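PDB 6AGZ: Old Yellow Enzyme, which probably catalyses the asymmetric reduction of the carbon-carbon double bond of enone compounds, using bound flavin mononucleotide as its redox cofactor. Local coordinates for residues L123-Y137 with A146-Q160. Sequence-based numbering, arbitrary orientation.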
# COMPACT_ATOMS: atom_id res chain seq x y z
N LEU A 123 -24.34 -28.09 6.51
CA LEU A 123 -25.29 -27.02 6.22
C LEU A 123 -26.60 -27.58 5.67
O LEU A 123 -27.69 -27.18 6.09
CB LEU A 123 -24.69 -26.03 5.22
CG LEU A 123 -23.67 -25.01 5.70
CD1 LEU A 123 -23.13 -24.20 4.53
CD2 LEU A 123 -24.29 -24.09 6.74
N LYS A 124 -26.50 -28.52 4.73
CA LYS A 124 -27.69 -29.15 4.17
C LYS A 124 -28.51 -29.84 5.25
O LYS A 124 -29.74 -29.68 5.32
CB LYS A 124 -27.30 -30.14 3.07
CG LYS A 124 -28.45 -30.97 2.54
CD LYS A 124 -28.87 -30.52 1.16
CE LYS A 124 -29.89 -31.46 0.56
NZ LYS A 124 -30.34 -31.01 -0.79
N GLU A 125 -27.84 -30.61 6.11
CA GLU A 125 -28.54 -31.30 7.19
C GLU A 125 -29.18 -30.32 8.17
O GLU A 125 -30.14 -30.69 8.86
CB GLU A 125 -27.57 -32.22 7.93
CG GLU A 125 -27.04 -33.36 7.07
CD GLU A 125 -25.96 -34.16 7.76
OE1 GLU A 125 -25.56 -33.78 8.88
OE2 GLU A 125 -25.51 -35.17 7.18
N HIS A 126 -28.67 -29.09 8.25
CA HIS A 126 -29.34 -28.05 9.01
C HIS A 126 -30.25 -27.18 8.14
O HIS A 126 -30.69 -26.12 8.59
CB HIS A 126 -28.31 -27.18 9.74
CG HIS A 126 -27.67 -27.86 10.91
ND1 HIS A 126 -26.62 -28.74 10.77
CD2 HIS A 126 -27.95 -27.80 12.23
CE1 HIS A 126 -26.27 -29.19 11.96
NE2 HIS A 126 -27.05 -28.63 12.86
N GLY A 127 -30.54 -27.62 6.92
CA GLY A 127 -31.47 -26.90 6.06
C GLY A 127 -30.99 -25.56 5.57
O GLY A 127 -31.81 -24.66 5.34
N LEU A 128 -29.69 -25.39 5.39
CA LEU A 128 -29.12 -24.10 5.04
C LEU A 128 -28.40 -24.17 3.70
O LEU A 128 -27.79 -25.19 3.36
CB LEU A 128 -28.14 -23.62 6.12
CG LEU A 128 -28.76 -23.35 7.49
CD1 LEU A 128 -27.69 -23.33 8.57
CD2 LEU A 128 -29.53 -22.03 7.47
N PRO A 129 -28.46 -23.10 2.91
CA PRO A 129 -27.74 -23.08 1.63
C PRO A 129 -26.25 -22.84 1.83
O PRO A 129 -25.76 -22.57 2.93
CB PRO A 129 -28.40 -21.92 0.88
CG PRO A 129 -28.90 -21.02 1.96
CD PRO A 129 -29.32 -21.92 3.08
N PHE A 130 -25.53 -22.93 0.71
CA PHE A 130 -24.07 -22.80 0.67
C PHE A 130 -23.76 -21.52 -0.09
O PHE A 130 -23.89 -21.46 -1.32
CB PHE A 130 -23.47 -24.03 -0.01
CG PHE A 130 -21.97 -24.11 0.06
CD1 PHE A 130 -21.29 -23.81 1.23
CD2 PHE A 130 -21.25 -24.52 -1.05
CE1 PHE A 130 -19.91 -23.89 1.28
CE2 PHE A 130 -19.87 -24.61 -1.00
CZ PHE A 130 -19.21 -24.30 0.17
N LEU A 131 -23.34 -20.48 0.63
CA LEU A 131 -23.33 -19.12 0.11
C LEU A 131 -21.91 -18.59 -0.06
O LEU A 131 -20.96 -19.04 0.58
CB LEU A 131 -24.12 -18.19 1.04
CG LEU A 131 -25.56 -18.64 1.31
CD1 LEU A 131 -26.27 -17.66 2.24
CD2 LEU A 131 -26.33 -18.81 0.01
N ALA A 132 -21.79 -17.61 -0.95
CA ALA A 132 -20.53 -16.98 -1.30
C ALA A 132 -20.84 -15.70 -2.08
O ALA A 132 -21.97 -15.52 -2.55
CB ALA A 132 -19.65 -17.93 -2.14
N PRO A 133 -19.86 -14.79 -2.21
CA PRO A 133 -20.10 -13.61 -3.06
C PRO A 133 -20.43 -13.98 -4.50
O PRO A 133 -21.34 -13.39 -5.10
CB PRO A 133 -18.79 -12.83 -2.96
CG PRO A 133 -17.78 -13.82 -2.47
CD PRO A 133 -18.54 -14.73 -1.57
N SER A 134 -19.71 -14.94 -5.07
CA SER A 134 -20.00 -15.45 -6.41
C SER A 134 -20.04 -16.97 -6.36
O SER A 134 -19.46 -17.60 -5.48
CB SER A 134 -18.95 -14.97 -7.42
OG SER A 134 -18.93 -13.56 -7.51
N ALA A 135 -20.74 -17.55 -7.34
CA ALA A 135 -20.93 -19.00 -7.40
C ALA A 135 -19.65 -19.66 -7.90
O ALA A 135 -19.56 -20.15 -9.03
CB ALA A 135 -22.13 -19.35 -8.27
N LEU A 136 -18.65 -19.67 -7.03
CA LEU A 136 -17.34 -20.22 -7.34
C LEU A 136 -16.82 -21.00 -6.14
O LEU A 136 -17.04 -20.60 -4.99
CB LEU A 136 -16.33 -19.11 -7.71
CG LEU A 136 -16.68 -18.20 -8.88
CD1 LEU A 136 -15.67 -17.07 -8.98
CD2 LEU A 136 -16.75 -18.98 -10.18
N TYR A 137 -16.14 -22.10 -6.41
CA TYR A 137 -15.50 -22.91 -5.38
C TYR A 137 -14.01 -22.58 -5.33
O TYR A 137 -13.42 -22.16 -6.33
CB TYR A 137 -15.70 -24.40 -5.65
CG TYR A 137 -17.15 -24.82 -5.78
CD1 TYR A 137 -17.88 -25.18 -4.66
CD2 TYR A 137 -17.77 -24.85 -7.01
CE1 TYR A 137 -19.21 -25.56 -4.77
CE2 TYR A 137 -19.10 -25.24 -7.13
CZ TYR A 137 -19.81 -25.59 -6.01
OH TYR A 137 -21.13 -25.97 -6.12
N ALA A 146 -19.60 -30.36 -2.58
CA ALA A 146 -20.89 -29.67 -2.57
C ALA A 146 -21.86 -30.28 -3.57
O ALA A 146 -23.07 -30.35 -3.31
CB ALA A 146 -20.69 -28.18 -2.86
N GLU A 147 -21.36 -30.74 -4.72
CA GLU A 147 -22.23 -31.36 -5.71
C GLU A 147 -22.77 -32.69 -5.21
O GLU A 147 -23.94 -33.02 -5.43
CB GLU A 147 -21.49 -31.53 -7.03
CG GLU A 147 -21.31 -30.24 -7.81
CD GLU A 147 -20.52 -30.42 -9.09
OE1 GLU A 147 -20.02 -31.54 -9.32
OE2 GLU A 147 -20.41 -29.45 -9.86
N GLU A 148 -21.94 -33.48 -4.53
CA GLU A 148 -22.40 -34.76 -4.00
C GLU A 148 -23.31 -34.58 -2.79
O GLU A 148 -24.11 -35.48 -2.50
CB GLU A 148 -21.22 -35.65 -3.63
CG GLU A 148 -20.47 -36.21 -4.84
CD GLU A 148 -19.32 -37.11 -4.44
OE1 GLU A 148 -19.14 -37.35 -3.23
OE2 GLU A 148 -18.60 -37.58 -5.34
N ALA A 149 -23.21 -33.46 -2.08
CA ALA A 149 -24.09 -33.19 -0.96
C ALA A 149 -25.43 -32.60 -1.39
O ALA A 149 -26.32 -32.44 -0.55
CB ALA A 149 -23.41 -32.24 0.03
N GLY A 150 -25.60 -32.29 -2.67
CA GLY A 150 -26.81 -31.66 -3.13
C GLY A 150 -26.99 -30.24 -2.65
O GLY A 150 -28.11 -29.72 -2.67
N ASN A 151 -25.91 -29.59 -2.20
CA ASN A 151 -25.94 -28.22 -1.69
C ASN A 151 -24.85 -27.44 -2.43
O ASN A 151 -23.74 -27.28 -1.92
CB ASN A 151 -25.74 -28.21 -0.18
CG ASN A 151 -26.29 -26.96 0.48
OD1 ASN A 151 -27.08 -26.23 -0.11
ND2 ASN A 151 -25.87 -26.71 1.72
N GLU A 152 -25.19 -26.94 -3.61
CA GLU A 152 -24.21 -26.27 -4.46
C GLU A 152 -24.13 -24.79 -4.12
O GLU A 152 -25.09 -24.19 -3.63
CB GLU A 152 -24.57 -26.46 -5.94
CG GLU A 152 -24.30 -27.88 -6.45
CD GLU A 152 -24.81 -28.12 -7.86
OE1 GLU A 152 -25.57 -29.09 -8.05
OE2 GLU A 152 -24.46 -27.33 -8.76
N VAL A 153 -22.95 -24.21 -4.38
CA VAL A 153 -22.68 -22.84 -3.95
C VAL A 153 -23.59 -21.87 -4.70
O VAL A 153 -23.93 -22.09 -5.87
CB VAL A 153 -21.20 -22.50 -4.14
CG1 VAL A 153 -20.85 -22.37 -5.62
CG2 VAL A 153 -20.83 -21.23 -3.38
N GLN A 154 -24.01 -20.81 -4.01
CA GLN A 154 -24.90 -19.82 -4.58
C GLN A 154 -24.34 -18.43 -4.32
O GLN A 154 -23.80 -18.16 -3.24
CB GLN A 154 -26.31 -19.93 -4.00
CG GLN A 154 -26.87 -21.34 -3.97
CD GLN A 154 -28.37 -21.36 -3.74
OE1 GLN A 154 -29.10 -20.51 -4.23
NE2 GLN A 154 -28.83 -22.35 -2.97
N ALA A 155 -24.47 -17.55 -5.32
CA ALA A 155 -24.13 -16.15 -5.11
C ALA A 155 -25.19 -15.50 -4.24
O ALA A 155 -26.39 -15.62 -4.49
CB ALA A 155 -24.03 -15.43 -6.46
N MET A 156 -24.74 -14.81 -3.18
CA MET A 156 -25.67 -14.24 -2.22
C MET A 156 -26.56 -13.19 -2.88
O MET A 156 -26.11 -12.37 -3.67
CB MET A 156 -24.90 -13.60 -1.06
CG MET A 156 -24.13 -14.59 -0.20
SD MET A 156 -23.40 -13.81 1.24
CE MET A 156 -24.87 -13.28 2.11
N THR A 157 -27.85 -13.25 -2.55
CA THR A 157 -28.77 -12.20 -2.95
C THR A 157 -28.57 -10.97 -2.08
O THR A 157 -27.86 -11.00 -1.06
CB THR A 157 -30.22 -12.69 -2.86
OG1 THR A 157 -30.55 -12.94 -1.48
CG2 THR A 157 -30.40 -13.97 -3.65
N LEU A 158 -29.19 -9.86 -2.48
CA LEU A 158 -29.17 -8.66 -1.64
C LEU A 158 -29.80 -8.94 -0.29
O LEU A 158 -29.30 -8.47 0.75
CB LEU A 158 -29.89 -7.52 -2.35
CG LEU A 158 -29.04 -6.65 -3.29
CD1 LEU A 158 -29.93 -5.87 -4.24
CD2 LEU A 158 -28.17 -5.71 -2.48
N GLU A 159 -30.89 -9.70 -0.27
CA GLU A 159 -31.56 -10.03 0.99
C GLU A 159 -30.65 -10.84 1.90
O GLU A 159 -30.61 -10.60 3.12
CB GLU A 159 -32.86 -10.79 0.71
CG GLU A 159 -33.53 -11.36 1.95
CD GLU A 159 -33.88 -10.30 2.98
OE1 GLU A 159 -34.14 -9.14 2.58
OE2 GLU A 159 -33.90 -10.62 4.18
N GLN A 160 -29.92 -11.80 1.35
CA GLN A 160 -29.01 -12.60 2.16
C GLN A 160 -27.86 -11.76 2.72
O GLN A 160 -27.37 -12.04 3.81
CB GLN A 160 -28.48 -13.78 1.36
CG GLN A 160 -29.54 -14.83 1.04
CD GLN A 160 -29.04 -15.90 0.08
OE1 GLN A 160 -28.31 -15.61 -0.86
NE2 GLN A 160 -29.45 -17.14 0.32
O HOH W 1 -26.88 -24.04 -1.67
O HOH W 2 -21.86 -26.69 -8.56
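F130-A132 and V153-A155 pair as a small parallel two-strand sheet, the two strands of a beta-alpha-beta unit whose helix is 140-148, inserted between barrel strands 106-112 and 183-187. The backbone ladder runs from Q154 N to F130 O (2.8 Å), through a weak bond from A132 N to Q154 O, to M156 N on A132 O (2.9 Å). V153 is the hub on the helix side. Its CG1 sits over one face of the Y137 ring, 3.7 Å from the centroid and displaced toward the rim at CZ; chi1 of 71° sets CG1 between the backbone N and the carbonyl carbon, and leaves CG2 anti to the N, where it meets A132 CB. Y137 OH accepts from V153 N at 3.1 Å, a nearly straight bond (168°). V153 thus meets Y137 twice, with a methyl over the ring face and its N-H on the hydroxyl. F130 lies next to it, with Y137 CE1 in the plane of the F130 ring at its edge and F130 CD2 touching V153 CB; A146 CB meets Y137 CE1 at 3.6 Å.

At the start of the sheet, N151 reaches across with CG anti to its backbone N (chi1 -158°). N151 ND2 donates to L128 O at 2.9 Å, in the carbonyl plane, and also to P120 O, while OD1 takes a water that links the N151 side chain to the backbone of both segments, at F130 N and E152 O, and to the Q154 amide. On the face that carries L131 and Q154, L131 lays both methyls against the Q160 amide, whose OE1 accepts from T157 N in a capping box that starts helix 158-179. Helix 193-198 packs on A132, P133 and M156, and R205 binds both P133 O and M156 O beyond the strand ends.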